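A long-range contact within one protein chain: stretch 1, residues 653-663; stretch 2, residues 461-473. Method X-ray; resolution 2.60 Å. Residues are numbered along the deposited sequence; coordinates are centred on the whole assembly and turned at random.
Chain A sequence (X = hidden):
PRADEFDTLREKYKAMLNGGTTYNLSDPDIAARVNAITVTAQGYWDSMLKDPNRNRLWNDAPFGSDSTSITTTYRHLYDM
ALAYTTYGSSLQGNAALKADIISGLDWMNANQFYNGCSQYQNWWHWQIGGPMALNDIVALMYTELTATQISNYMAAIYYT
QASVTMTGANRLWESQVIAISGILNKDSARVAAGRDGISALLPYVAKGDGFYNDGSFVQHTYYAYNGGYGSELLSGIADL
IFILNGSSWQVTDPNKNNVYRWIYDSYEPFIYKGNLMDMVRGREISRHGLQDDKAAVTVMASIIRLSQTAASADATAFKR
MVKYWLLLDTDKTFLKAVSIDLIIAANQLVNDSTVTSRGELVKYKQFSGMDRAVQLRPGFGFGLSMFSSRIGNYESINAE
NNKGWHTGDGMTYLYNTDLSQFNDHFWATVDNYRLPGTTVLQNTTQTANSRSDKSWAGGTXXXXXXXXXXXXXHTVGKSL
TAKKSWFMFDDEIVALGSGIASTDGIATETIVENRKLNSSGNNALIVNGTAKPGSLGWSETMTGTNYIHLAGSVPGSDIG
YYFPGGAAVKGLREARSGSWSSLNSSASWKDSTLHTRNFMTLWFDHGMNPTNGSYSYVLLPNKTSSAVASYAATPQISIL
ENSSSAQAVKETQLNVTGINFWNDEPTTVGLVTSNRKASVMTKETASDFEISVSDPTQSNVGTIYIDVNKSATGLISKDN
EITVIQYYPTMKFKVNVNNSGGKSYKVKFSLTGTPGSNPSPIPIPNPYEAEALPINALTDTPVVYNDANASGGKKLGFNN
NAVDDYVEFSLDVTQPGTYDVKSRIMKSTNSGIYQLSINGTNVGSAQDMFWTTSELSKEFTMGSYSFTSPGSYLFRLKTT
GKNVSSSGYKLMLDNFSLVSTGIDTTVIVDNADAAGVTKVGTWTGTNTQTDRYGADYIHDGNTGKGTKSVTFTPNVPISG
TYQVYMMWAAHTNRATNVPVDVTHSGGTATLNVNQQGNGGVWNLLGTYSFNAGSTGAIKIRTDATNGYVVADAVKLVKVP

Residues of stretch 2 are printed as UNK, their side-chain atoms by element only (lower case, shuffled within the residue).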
# COMPACT_ATOMS: atom_id res chain seq x y z
N GLN A 653 -18.89 -8.50 18.15
CA GLN A 653 -20.20 -8.61 17.52
C GLN A 653 -20.03 -9.16 16.12
O GLN A 653 -20.74 -10.08 15.71
CB GLN A 653 -20.86 -7.23 17.42
CG GLN A 653 -21.03 -6.52 18.73
CD GLN A 653 -22.37 -6.78 19.37
OE1 GLN A 653 -23.22 -5.89 19.44
NE2 GLN A 653 -22.58 -8.02 19.84
N LEU A 654 -19.08 -8.60 15.38
CA LEU A 654 -18.84 -8.97 13.99
C LEU A 654 -18.02 -10.26 13.89
O LEU A 654 -17.96 -10.89 12.83
CB LEU A 654 -18.09 -7.85 13.28
CG LEU A 654 -18.80 -6.52 13.07
CD1 LEU A 654 -17.85 -5.52 12.44
CD2 LEU A 654 -20.01 -6.73 12.19
N ASN A 655 -17.38 -10.63 14.99
CA ASN A 655 -16.35 -11.66 14.98
C ASN A 655 -15.31 -11.41 13.89
O ASN A 655 -14.89 -12.33 13.17
CB ASN A 655 -16.99 -13.05 14.88
CG ASN A 655 -17.86 -13.36 16.08
OD1 ASN A 655 -17.38 -13.30 17.22
ND2 ASN A 655 -19.13 -13.66 15.84
N VAL A 656 -14.91 -10.15 13.77
CA VAL A 656 -13.83 -9.73 12.88
C VAL A 656 -12.62 -9.36 13.73
O VAL A 656 -12.74 -8.60 14.69
CB VAL A 656 -14.23 -8.52 12.04
CG1 VAL A 656 -13.01 -7.92 11.35
CG2 VAL A 656 -15.30 -8.90 11.03
N THR A 657 -11.47 -9.92 13.39
CA THR A 657 -10.24 -9.62 14.12
C THR A 657 -9.23 -9.00 13.18
O THR A 657 -9.08 -9.45 12.05
CB THR A 657 -9.63 -10.90 14.74
OG1 THR A 657 -10.64 -11.64 15.44
CG2 THR A 657 -8.50 -10.54 15.68
N GLY A 658 -8.56 -7.95 13.63
CA GLY A 658 -7.48 -7.35 12.87
C GLY A 658 -6.18 -7.48 13.65
O GLY A 658 -6.15 -7.29 14.87
N ILE A 659 -5.09 -7.82 12.95
CA ILE A 659 -3.79 -7.95 13.59
C ILE A 659 -2.66 -7.37 12.76
O ILE A 659 -2.55 -7.67 11.58
CB ILE A 659 -3.43 -9.42 13.81
CG1 ILE A 659 -4.57 -10.19 14.48
CG2 ILE A 659 -2.12 -9.52 14.61
CD1 ILE A 659 -4.31 -11.68 14.63
N ASN A 660 -1.82 -6.55 13.38
CA ASN A 660 -0.57 -6.14 12.75
C ASN A 660 0.63 -6.83 13.41
O ASN A 660 0.82 -6.76 14.62
CB ASN A 660 -0.40 -4.62 12.81
CG ASN A 660 -1.40 -3.87 11.92
OD1 ASN A 660 -1.86 -4.40 10.91
ND2 ASN A 660 -1.72 -2.63 12.30
N PHE A 661 1.43 -7.52 12.59
CA PHE A 661 2.65 -8.18 13.04
C PHE A 661 3.88 -7.35 12.66
O PHE A 661 4.12 -7.08 11.48
CB PHE A 661 2.77 -9.56 12.38
CG PHE A 661 1.78 -10.57 12.88
CD1 PHE A 661 2.03 -11.30 14.03
CD2 PHE A 661 0.62 -10.82 12.17
CE1 PHE A 661 1.13 -12.25 14.49
CE2 PHE A 661 -0.29 -11.77 12.62
CZ PHE A 661 -0.03 -12.49 13.78
N TRP A 662 4.68 -6.98 13.66
CA TRP A 662 5.78 -6.03 13.47
C TRP A 662 7.15 -6.65 13.19
O TRP A 662 8.06 -5.94 12.74
CB TRP A 662 5.88 -5.09 14.67
CG TRP A 662 4.70 -4.18 14.79
CD1 TRP A 662 3.73 -4.22 15.74
CD2 TRP A 662 4.35 -3.11 13.91
NE1 TRP A 662 2.80 -3.24 15.51
CE2 TRP A 662 3.16 -2.54 14.39
CE3 TRP A 662 4.94 -2.57 12.76
CZ2 TRP A 662 2.55 -1.45 13.77
CZ3 TRP A 662 4.33 -1.49 12.14
CH2 TRP A 662 3.14 -0.95 12.65
N ASN A 663 7.31 -7.94 13.45
CA ASN A 663 8.62 -8.57 13.35
C ASN A 663 8.69 -9.70 12.34
O ASN A 663 7.68 -10.35 12.04
CB ASN A 663 9.08 -9.08 14.72
CG ASN A 663 9.13 -7.98 15.77
OD1 ASN A 663 8.51 -8.09 16.82
ND2 ASN A 663 9.87 -6.91 15.48
N UNK A 461 -7.82 -5.87 4.59
CA UNK A 461 -9.25 -5.66 4.76
C UNK A 461 -10.06 -6.92 4.56
O UNK A 461 -9.56 -7.93 4.06
o UNK A 461 -9.94 -5.99 1.79
c UNK A 461 -9.34 -5.04 2.33
o UNK A 461 -8.43 -4.39 1.76
c UNK A 461 -9.72 -4.65 3.74
N UNK A 462 -11.33 -6.85 4.91
CA UNK A 462 -12.21 -7.99 4.74
C UNK A 462 -13.63 -7.53 4.41
O UNK A 462 -14.07 -6.47 4.86
c UNK A 462 -13.18 -8.55 7.01
c UNK A 462 -11.85 -11.39 6.57
c UNK A 462 -12.15 -8.94 5.97
c UNK A 462 -12.31 -10.40 5.53
N UNK A 463 -14.33 -8.32 3.59
CA UNK A 463 -15.71 -8.05 3.21
C UNK A 463 -15.90 -6.72 2.48
O UNK A 463 -17.02 -6.26 2.28
c UNK A 463 -17.54 -9.50 6.34
c UNK A 463 -16.60 -9.48 5.15
c UNK A 463 -16.62 -8.12 4.44
c UNK A 463 -16.96 -10.57 4.17
N UNK A 464 -14.79 -6.11 2.09
CA UNK A 464 -14.82 -4.79 1.51
C UNK A 464 -15.42 -3.74 2.43
O UNK A 464 -15.84 -2.68 1.96
N UNK A 465 -15.44 -4.01 3.74
CA UNK A 465 -16.11 -3.16 4.72
C UNK A 465 -15.29 -2.89 5.99
O UNK A 465 -15.47 -1.87 6.66
c UNK A 465 -19.84 -4.17 4.61
c UNK A 465 -17.43 -3.79 5.15
c UNK A 465 -18.47 -3.90 4.05
n UNK A 465 -20.44 -5.28 4.19
o UNK A 465 -20.35 -3.39 5.43
N UNK A 466 -14.41 -3.81 6.34
CA UNK A 466 -13.67 -3.71 7.59
C UNK A 466 -12.18 -3.76 7.27
O UNK A 466 -11.75 -4.46 6.35
c UNK A 466 -16.40 -3.90 8.91
c UNK A 466 -18.36 -5.27 8.77
c UNK A 466 -17.78 -4.04 8.98
c UNK A 466 -16.19 -6.23 8.43
o UNK A 466 -19.73 -5.40 8.83
c UNK A 466 -14.08 -4.83 8.56
c UNK A 466 -15.58 -5.00 8.65
c UNK A 466 -17.57 -6.38 8.49
N UNK A 467 -11.39 -3.00 8.00
CA UNK A 467 -9.98 -2.90 7.67
C UNK A 467 -9.13 -2.66 8.88
O UNK A 467 -9.62 -2.29 9.96
N UNK A 468 -7.84 -2.88 8.71
CA UNK A 468 -6.85 -2.63 9.73
C UNK A 468 -5.63 -2.03 9.03
O UNK A 468 -5.20 -2.54 7.98
c UNK A 468 -6.47 -3.94 10.48
c UNK A 468 -5.27 -3.72 11.38
c UNK A 468 -6.20 -5.05 9.49
N UNK A 469 -5.09 -0.94 9.58
CA UNK A 469 -3.89 -0.34 9.02
C UNK A 469 -2.86 -0.12 10.10
O UNK A 469 -3.18 -0.05 11.29
o UNK A 469 -5.03 0.86 7.24
c UNK A 469 -4.18 1.00 8.36
N UNK A 470 -1.61 0.01 9.67
CA UNK A 470 -0.54 0.29 10.59
C UNK A 470 0.56 1.11 9.97
O UNK A 470 0.76 1.11 8.75
N UNK A 471 1.29 1.81 10.84
CA UNK A 471 2.42 2.61 10.44
C UNK A 471 3.48 2.55 11.51
O UNK A 471 3.21 2.85 12.67
c UNK A 471 3.10 5.03 10.00
c UNK A 471 4.00 7.61 9.60
s UNK A 471 2.46 6.70 9.75
c UNK A 471 1.98 4.06 10.26
N UNK A 472 4.69 2.13 11.14
CA UNK A 472 5.83 2.36 12.01
C UNK A 472 6.35 3.77 11.75
O UNK A 472 7.03 4.04 10.76
c UNK A 472 6.93 1.32 11.79
c UNK A 472 8.08 1.45 12.77
o UNK A 472 9.74 0.06 13.76
o UNK A 472 8.98 -0.51 11.78
c UNK A 472 9.00 0.25 12.77
N UNK A 473 6.00 4.68 12.65
CA UNK A 473 6.44 6.05 12.54
C UNK A 473 7.92 6.16 12.88
O UNK A 473 8.39 5.53 13.82
c UNK A 473 6.17 8.35 13.67
c UNK A 473 6.11 9.11 12.35
c UNK A 473 5.64 6.93 13.50
c UNK A 473 5.40 9.10 14.75

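Position 461 carries two carbons, the second bearing two oxygens, and reaches nothing on stretch 1; it is Asp-461. At 462 four carbons fork at the first, with one arm two carbons long: Ile-462, whose CG2 lies 4.4 Å from Val-656 CG1. Position 463 also has four carbons, but the fork comes at the second, which makes it Leu-463; it points toward stretch 1 without touching it. No side-chain atom follows CA at 464, where phi is 59°, a value that by itself favours glycine, and the residue is Gly-464. Three carbons at 465, the third bearing one oxygen and one nitrogen, describe an amide, Gln-465, out of reach of stretch 1. The turn between the strands is closed by backbone hydrogen bonds, among them Gln-465 N to Ile-462 O at 3.0 Å.

Position 466 holds one carbon and then a six-carbon ring bearing an oxygen, a phenol packed beneath Leu-654 and beside Val-656. It is Tyr-466. Leu-654 CD1 sits 3.9 Å from the ring centroid of Tyr-466, 18° off the normal, a CH-pi contact over the face, while Val-656 CG2 approaches Tyr-466 CD2 at 3.8 Å. Position 467 has no side chain and touches nothing across the interface: Gly-467. At 468 a single carbon carries two more, the short fork of Val-468; its CG1 is 4.3 Å from Gly-658 CA and its CG2 3.5 Å from Asn-660 OD1.

One carbon and one oxygen at 469, directed away from stretch 1, give Ser-469, which instead offers its backbone O to Asn-660 ND2 in a weak 3.1 Å hydrogen bond. Position 470 is bare, Gly-470, and an ideal CB there would clash with Asn-660 ND2 at 2.7 Å. The unbranched chain at 471, two carbons, a sulfur and a carbon, is Met-471; it points away, leaving its backbone C 3.7 Å from Trp-662 CH2. Three carbons ending in two oxygens mark 472 as Glu-472, whose CB lies 3.8 Å from Trp-662 CZ3. Four carbons forked at the second, out of reach, make 473 Leu-473.

Strands 656-661 and 466-473 run nearly parallel, 17° apart, with axes 7.1 Å apart at closest approach. They meet through side chains, with no backbone-to-backbone hydrogen bond between them. The side chains of Val-656 and Asn-660 point toward the other strand, as do those of Tyr-466 and Val-468, with Gly-658 opposite 468 and Gly-470 opposite 660 in the register; the absence of side chains at Gly-658 and Gly-470 lets the backbones come close near the centre, whereas the aromatic rings of Tyr-466 and Trp-662 fill the wider ends.

Stretch 2, residues 461-473: DILGQYGVSGMEL
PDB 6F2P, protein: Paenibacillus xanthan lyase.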